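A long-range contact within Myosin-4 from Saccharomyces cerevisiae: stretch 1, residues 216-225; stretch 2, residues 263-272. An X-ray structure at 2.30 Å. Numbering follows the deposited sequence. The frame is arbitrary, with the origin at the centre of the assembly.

Stretch 1 216-225: FNDTLKYLNV
Stretch 2, residues 263-272: DVRPNLIQII

The side chain of Asn224, within one helix, binds the first turn of another. Asn224 OD1 accepts a hydrogen bond from Ile271 N at 3.1 Å. The same OD1 takes a weak bond from Gln270 N, also 3.1 Å, with an N-H...acceptor angle of 125°. Gln270 N and Ile271 N have no backbone partner within the stretch, so the side-chain oxygen serves them. The amide group is used at both ends: Asn224 ND2 donates to Gln270 OE1 at 2.9 Å. Asn224 has chi1 t and chi2 57°. Gln270 has chi1 m, chi2 p and chi3 44°.

Residues 216-225 are helical throughout, with i to i-4 backbone bonds such as Asn224 N to Leu220 O, 2.9 Å. The second stretch starts extended at Asp263 (phi/psi -163/106). A 3-10 segment follows at 265-267, with Asn267 N bonded to Val264 O at 3.2 Å. Leu268 (-112/29) is the N-cap residue, and helix runs from 269 onward. Both stretches run in roughly the same direction. The register is set by CA of Lys221 to CA of Asn267, 4.8 Å, and CA of Asn224 to CA of Leu268, 4.7 Å.

The backbones come close here. Asn224 CB lies 3.1 Å from Asn267 O. Asn267 (chi1 m, chi2 121°) points its CA-to-CB bond toward the first helix. Its CB is 3.7 Å from Leu220 CB, and its ND2 is 3.3 Å from Lys221 CG. Lys221 is modelled only to CD.

Leu220 supplies the apolar part. Its CA-to-CB bond points toward the second stretch, with chi1 m and chi2 t. Leu220 CD1 packs 3.4 Å from Val264 CB, and Leu220 CD2 lies 4.5 Å from Leu268 CD1. Leu268, also m and t, brings CD2 to 3.4 Å from Leu220 O. The contact buries 493 Å² in total.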

ATOM      1  N   PHE A 216      -5.813   5.387   0.154  1.00 15.76           N
ATOM      2  CA  PHE A 216      -6.058   5.717  -1.223  1.00 20.48           C
ATOM      3  C   PHE A 216      -4.739   6.068  -1.977  1.00 24.06           C
ATOM      4  O   PHE A 216      -4.607   5.753  -3.140  1.00 21.52           O
ATOM      5  CB  PHE A 216      -7.047   6.904  -1.376  1.00 19.56           C
ATOM      6  CG  PHE A 216      -8.548   6.534  -1.150  1.00 25.44           C
ATOM      7  CD1 PHE A 216      -9.028   5.204  -1.240  1.00 26.43           C
ATOM      8  CD2 PHE A 216      -9.466   7.535  -0.870  1.00 29.81           C
ATOM      9  CE1 PHE A 216     -10.409   4.893  -1.053  1.00 28.20           C
ATOM     10  CE2 PHE A 216     -10.847   7.224  -0.661  1.00 28.64           C
ATOM     11  CZ  PHE A 216     -11.294   5.895  -0.763  1.00 23.35           C
ATOM     12  N   ASN A 217      -3.831   6.830  -1.322  1.00 23.12           N
ATOM     13  CA  ASN A 217      -2.459   7.013  -1.833  1.00 25.33           C
ATOM     14  C   ASN A 217      -1.735   5.670  -2.056  1.00 23.19           C
ATOM     15  O   ASN A 217      -1.141   5.498  -3.103  1.00 23.18           O
ATOM     16  CB  ASN A 217      -1.588   7.942  -0.923  1.00 24.19           C
ATOM     17  CG  ASN A 217      -2.051   9.421  -0.971  1.00 29.92           C
ATOM     18  OD1 ASN A 217      -2.379  10.031   0.058  1.00 31.46           O
ATOM     19  ND2 ASN A 217      -2.155   9.964  -2.161  1.00 27.41           N
ATOM     20  N   ASP A 218      -1.796   4.746  -1.088  1.00 21.03           N
ATOM     21  CA  ASP A 218      -1.072   3.515  -1.286  1.00 20.64           C
ATOM     22  C   ASP A 218      -1.662   2.663  -2.404  1.00 19.62           C
ATOM     23  O   ASP A 218      -0.996   1.840  -3.027  1.00 19.69           O
ATOM     24  CB  ASP A 218      -0.952   2.729   0.024  1.00 20.33           C
ATOM     25  CG  ASP A 218      -0.054   3.424   1.046  1.00 21.17           C
ATOM     26  OD1 ASP A 218       0.688   4.354   0.639  1.00 21.27           O
ATOM     27  OD2 ASP A 218      -0.124   3.080   2.246  1.00 20.86           O
ATOM     28  N   THR A 219      -2.973   2.783  -2.545  1.00 22.80           N
ATOM     29  CA  THR A 219      -3.710   2.096  -3.583  1.00 22.26           C
ATOM     30  C   THR A 219      -3.191   2.518  -4.948  1.00 20.47           C
ATOM     31  O   THR A 219      -2.917   1.683  -5.813  1.00 21.56           O
ATOM     32  CB  THR A 219      -5.241   2.354  -3.449  1.00 23.80           C
ATOM     33  OG1 THR A 219      -5.712   1.643  -2.290  1.00 23.66           O
ATOM     34  CG2 THR A 219      -6.012   1.771  -4.670  1.00 24.22           C
ATOM     35  N   LEU A 220      -3.051   3.802  -5.129  1.00 18.39           N
ATOM     36  CA  LEU A 220      -2.325   4.312  -6.264  1.00 20.00           C
ATOM     37  C   LEU A 220      -0.821   3.935  -6.339  1.00 19.29           C
ATOM     38  O   LEU A 220      -0.301   3.775  -7.431  1.00 17.99           O
ATOM     39  CB  LEU A 220      -2.455   5.797  -6.265  1.00 18.81           C
ATOM     40  CG  LEU A 220      -3.846   6.440  -6.528  1.00 29.18           C
ATOM     41  CD1 LEU A 220      -3.735   7.953  -6.538  1.00 26.02           C
ATOM     42  CD2 LEU A 220      -4.560   5.943  -7.815  1.00 23.21           C
ATOM     43  N   LYS A 221      -0.119   3.866  -5.196  1.00 20.03           N
ATOM     44  CA  LYS A 221       1.292   3.469  -5.229  1.00 20.21           C
ATOM     45  C   LYS A 221       1.304   2.070  -5.730  1.00 21.31           C
ATOM     46  O   LYS A 221       2.164   1.709  -6.545  1.00 24.40           O
ATOM     47  CB  LYS A 221       2.003   3.596  -3.889  1.00 21.11           C
ATOM     48  CG  LYS A 221       2.326   5.044  -3.476  1.00 19.39           C
ATOM     49  CD  LYS A 221       3.090   5.074  -2.126  1.00 22.83           C
ATOM     50  N   TYR A 222       0.328   1.255  -5.317  1.00 21.11           N
ATOM     51  CA  TYR A 222       0.330  -0.070  -5.834  1.00 19.29           C
ATOM     52  C   TYR A 222       0.105  -0.124  -7.351  1.00 19.36           C
ATOM     53  O   TYR A 222       0.658  -0.977  -8.031  1.00 19.37           O
ATOM     54  CB  TYR A 222      -0.720  -0.923  -5.143  1.00 21.25           C
ATOM     55  CG  TYR A 222      -0.715  -2.332  -5.666  1.00 17.97           C
ATOM     56  CD1 TYR A 222       0.002  -3.320  -5.021  1.00 25.33           C
ATOM     57  CD2 TYR A 222      -1.427  -2.671  -6.816  1.00 23.69           C
ATOM     58  CE1 TYR A 222      -0.016  -4.638  -5.480  1.00 31.89           C
ATOM     59  CE2 TYR A 222      -1.430  -3.963  -7.340  1.00 25.00           C
ATOM     60  CZ  TYR A 222      -0.728  -4.957  -6.656  1.00 29.99           C
ATOM     61  OH  TYR A 222      -0.710  -6.251  -7.101  1.00 31.15           O
ATOM     62  N   LEU A 223      -0.773   0.723  -7.876  1.00 19.71           N
ATOM     63  CA  LEU A 223      -1.117   0.620  -9.315  1.00 23.41           C
ATOM     64  C   LEU A 223       0.030   1.186 -10.163  1.00 20.71           C
ATOM     65  O   LEU A 223       0.271   0.710 -11.246  1.00 23.03           O
ATOM     66  CB  LEU A 223      -2.493   1.287  -9.680  1.00 21.05           C
ATOM     67  CG  LEU A 223      -3.762   0.602  -9.056  1.00 23.51           C
ATOM     68  CD1 LEU A 223      -4.977   1.590  -9.048  1.00 27.42           C
ATOM     69  CD2 LEU A 223      -4.216  -0.648  -9.768  1.00 18.98           C
ATOM     70  N   ASN A 224       0.743   2.160  -9.650  1.00 19.74           N
ATOM     71  CA  ASN A 224       2.077   2.582 -10.222  1.00 19.87           C
ATOM     72  C   ASN A 224       3.011   1.361 -10.550  1.00 19.32           C
ATOM     73  O   ASN A 224       3.381   1.178 -11.725  1.00 19.31           O
ATOM     74  CB  ASN A 224       2.753   3.550  -9.213  1.00 19.53           C
ATOM     75  CG  ASN A 224       4.082   4.080  -9.695  1.00 21.85           C
ATOM     76  OD1 ASN A 224       4.150   4.700 -10.792  1.00 22.40           O
ATOM     77  ND2 ASN A 224       5.131   3.774  -8.984  1.00 19.99           N
ATOM     78  N   VAL A 225       3.221   0.465  -9.562  1.00 20.55           N
ATOM     79  CA  VAL A 225       4.074  -0.771  -9.651  1.00 21.85           C
ATOM     80  C   VAL A 225       3.546  -1.686 -10.713  1.00 20.81           C
ATOM     81  O   VAL A 225       4.189  -2.009 -11.682  1.00 19.04           O
ATOM     82  CB  VAL A 225       4.079  -1.462  -8.244  1.00 20.60           C
ATOM     83  CG1 VAL A 225       4.721  -2.866  -8.370  1.00 24.07           C
ATOM     84  CG2 VAL A 225       4.823  -0.551  -7.296  1.00 20.34           C
ATOM     85  N   ASP A 263      -2.916  15.219  -3.745  1.00 50.95           N
ATOM     86  CA  ASP A 263      -2.201  15.359  -5.015  1.00 49.01           C
ATOM     87  C   ASP A 263      -1.917  13.865  -5.296  1.00 42.52           C
ATOM     88  O   ASP A 263      -1.129  13.264  -4.613  1.00 40.62           O
ATOM     89  CB  ASP A 263      -0.893  16.185  -4.741  1.00 52.56           C
ATOM     90  CG  ASP A 263      -0.188  16.723  -6.037  1.00 58.20           C
ATOM     91  OD1 ASP A 263      -0.717  16.524  -7.220  1.00 52.48           O
ATOM     92  OD2 ASP A 263       0.950  17.320  -5.813  1.00 56.69           O
ATOM     93  N   VAL A 264      -2.634  13.276  -6.237  1.00 37.81           N
ATOM     94  CA  VAL A 264      -2.539  11.861  -6.463  1.00 38.51           C
ATOM     95  C   VAL A 264      -1.382  11.421  -7.368  1.00 35.58           C
ATOM     96  O   VAL A 264      -0.975  10.255  -7.306  1.00 33.99           O
ATOM     97  CB  VAL A 264      -3.791  11.285  -7.140  1.00 39.80           C
ATOM     98  CG1 VAL A 264      -4.929  11.342  -6.269  1.00 43.97           C
ATOM     99  CG2 VAL A 264      -4.039  12.040  -8.434  1.00 45.80           C
ATOM    100  N   ARG A 265      -0.895  12.331  -8.203  1.00 32.59           N
ATOM    101  CA  ARG A 265       0.041  11.951  -9.282  1.00 33.55           C
ATOM    102  C   ARG A 265       1.456  11.488  -8.825  1.00 32.58           C
ATOM    103  O   ARG A 265       1.998  10.576  -9.407  1.00 32.82           O
ATOM    104  CB  ARG A 265       0.117  13.031 -10.348  1.00 31.51           C
ATOM    105  CG  ARG A 265      -1.145  13.121 -11.230  1.00 34.52           C
ATOM    106  N   PRO A 266       1.989  12.066  -7.733  1.00 30.82           N
ATOM    107  CA  PRO A 266       3.270  11.564  -7.280  1.00 30.87           C
ATOM    108  C   PRO A 266       3.220  10.059  -6.979  1.00 30.73           C
ATOM    109  O   PRO A 266       4.264   9.426  -7.166  1.00 28.84           O
ATOM    110  CB  PRO A 266       3.570  12.379  -6.018  1.00 29.12           C
ATOM    111  CG  PRO A 266       2.852  13.715  -6.347  1.00 30.56           C
ATOM    112  CD  PRO A 266       1.585  13.294  -7.017  1.00 31.13           C
ATOM    113  N   ASN A 267       2.061   9.514  -6.575  1.00 24.80           N
ATOM    114  CA  ASN A 267       1.998   8.117  -6.324  1.00 22.13           C
ATOM    115  C   ASN A 267       2.219   7.293  -7.610  1.00 20.60           C
ATOM    116  O   ASN A 267       2.574   6.122  -7.522  1.00 21.38           O
ATOM    117  CB  ASN A 267       0.643   7.745  -5.705  1.00 23.99           C
ATOM    118  CG  ASN A 267       0.427   8.423  -4.414  1.00 22.68           C
ATOM    119  OD1 ASN A 267      -0.532   9.175  -4.229  1.00 27.06           O
ATOM    120  ND2 ASN A 267       1.276   8.141  -3.495  1.00 25.73           N
ATOM    121  N   LEU A 268       1.960   7.904  -8.766  1.00 17.34           N
ATOM    122  CA  LEU A 268       2.053   7.233 -10.021  1.00 20.51           C
ATOM    123  C   LEU A 268       3.247   7.764 -10.902  1.00 20.01           C
ATOM    124  O   LEU A 268       3.215   7.698 -12.134  1.00 15.44           O
ATOM    125  CB  LEU A 268       0.759   7.466 -10.816  1.00 21.58           C
ATOM    126  CG  LEU A 268      -0.493   6.847 -10.207  1.00 23.86           C
ATOM    127  CD1 LEU A 268      -1.667   7.423 -10.923  1.00 21.99           C
ATOM    128  CD2 LEU A 268      -0.462   5.353 -10.454  1.00 19.51           C
ATOM    129  N   ILE A 269       4.295   8.249 -10.213  1.00 18.89           N
ATOM    130  CA  ILE A 269       5.446   8.836 -10.879  1.00 19.68           C
ATOM    131  C   ILE A 269       6.203   7.960 -11.901  1.00 14.75           C
ATOM    132  O   ILE A 269       6.475   8.442 -12.986  1.00 16.39           O
ATOM    133  CB  ILE A 269       6.398   9.529  -9.874  1.00 19.75           C
ATOM    134  CG1 ILE A 269       7.231  10.524 -10.623  1.00 25.95           C
ATOM    135  CG2 ILE A 269       7.155   8.499  -8.955  1.00 17.78           C
ATOM    136  CD1 ILE A 269       8.536  10.998  -9.806  1.00 46.28           C
ATOM    137  N   GLN A 270       6.343   6.666 -11.638  1.00 14.23           N
ATOM    138  CA  GLN A 270       7.108   5.816 -12.571  1.00 15.52           C
ATOM    139  C   GLN A 270       6.332   5.618 -13.801  1.00 15.68           C
ATOM    140  O   GLN A 270       6.865   5.773 -14.896  1.00 13.45           O
ATOM    141  CB  GLN A 270       7.520   4.526 -11.898  1.00 16.51           C
ATOM    142  CG  GLN A 270       8.850   4.694 -11.176  1.00 15.34           C
ATOM    143  CD  GLN A 270       8.709   5.352  -9.858  1.00 20.32           C
ATOM    144  OE1 GLN A 270       7.795   5.009  -9.117  1.00 19.32           O
ATOM    145  NE2 GLN A 270       9.664   6.259  -9.497  1.00 18.44           N
ATOM    146  N   ILE A 271       5.012   5.337 -13.659  1.00 14.92           N
ATOM    147  CA  ILE A 271       4.280   4.953 -14.855  1.00 13.13           C
ATOM    148  C   ILE A 271       3.994   6.228 -15.633  1.00 15.47           C
ATOM    149  O   ILE A 271       4.056   6.250 -16.835  1.00 13.51           O
ATOM    150  CB  ILE A 271       2.928   4.157 -14.636  1.00 17.15           C
ATOM    151  CG1 ILE A 271       2.254   3.996 -15.964  1.00 15.00           C
ATOM    152  CG2 ILE A 271       1.878   4.945 -13.774  1.00 10.91           C
ATOM    153  CD1 ILE A 271       2.992   3.024 -16.945  1.00 10.70           C
ATOM    154  N   ILE A 272       3.755   7.357 -14.937  1.00 17.68           N
ATOM    155  CA  ILE A 272       3.613   8.643 -15.609  1.00 14.16           C
ATOM    156  C   ILE A 272       4.902   9.087 -16.370  1.00 14.68           C
ATOM    157  O   ILE A 272       4.824   9.416 -17.559  1.00 10.69           O
ATOM    158  CB  ILE A 272       3.232   9.844 -14.650  1.00 18.70           C
ATOM    159  CG1 ILE A 272       1.830   9.732 -13.960  1.00 17.45           C
ATOM    160  CG2 ILE A 272       3.398  11.229 -15.317  1.00  9.65           C
ATOM    161  CD1 ILE A 272       0.935   9.696 -14.939  1.00 34.64           C
TER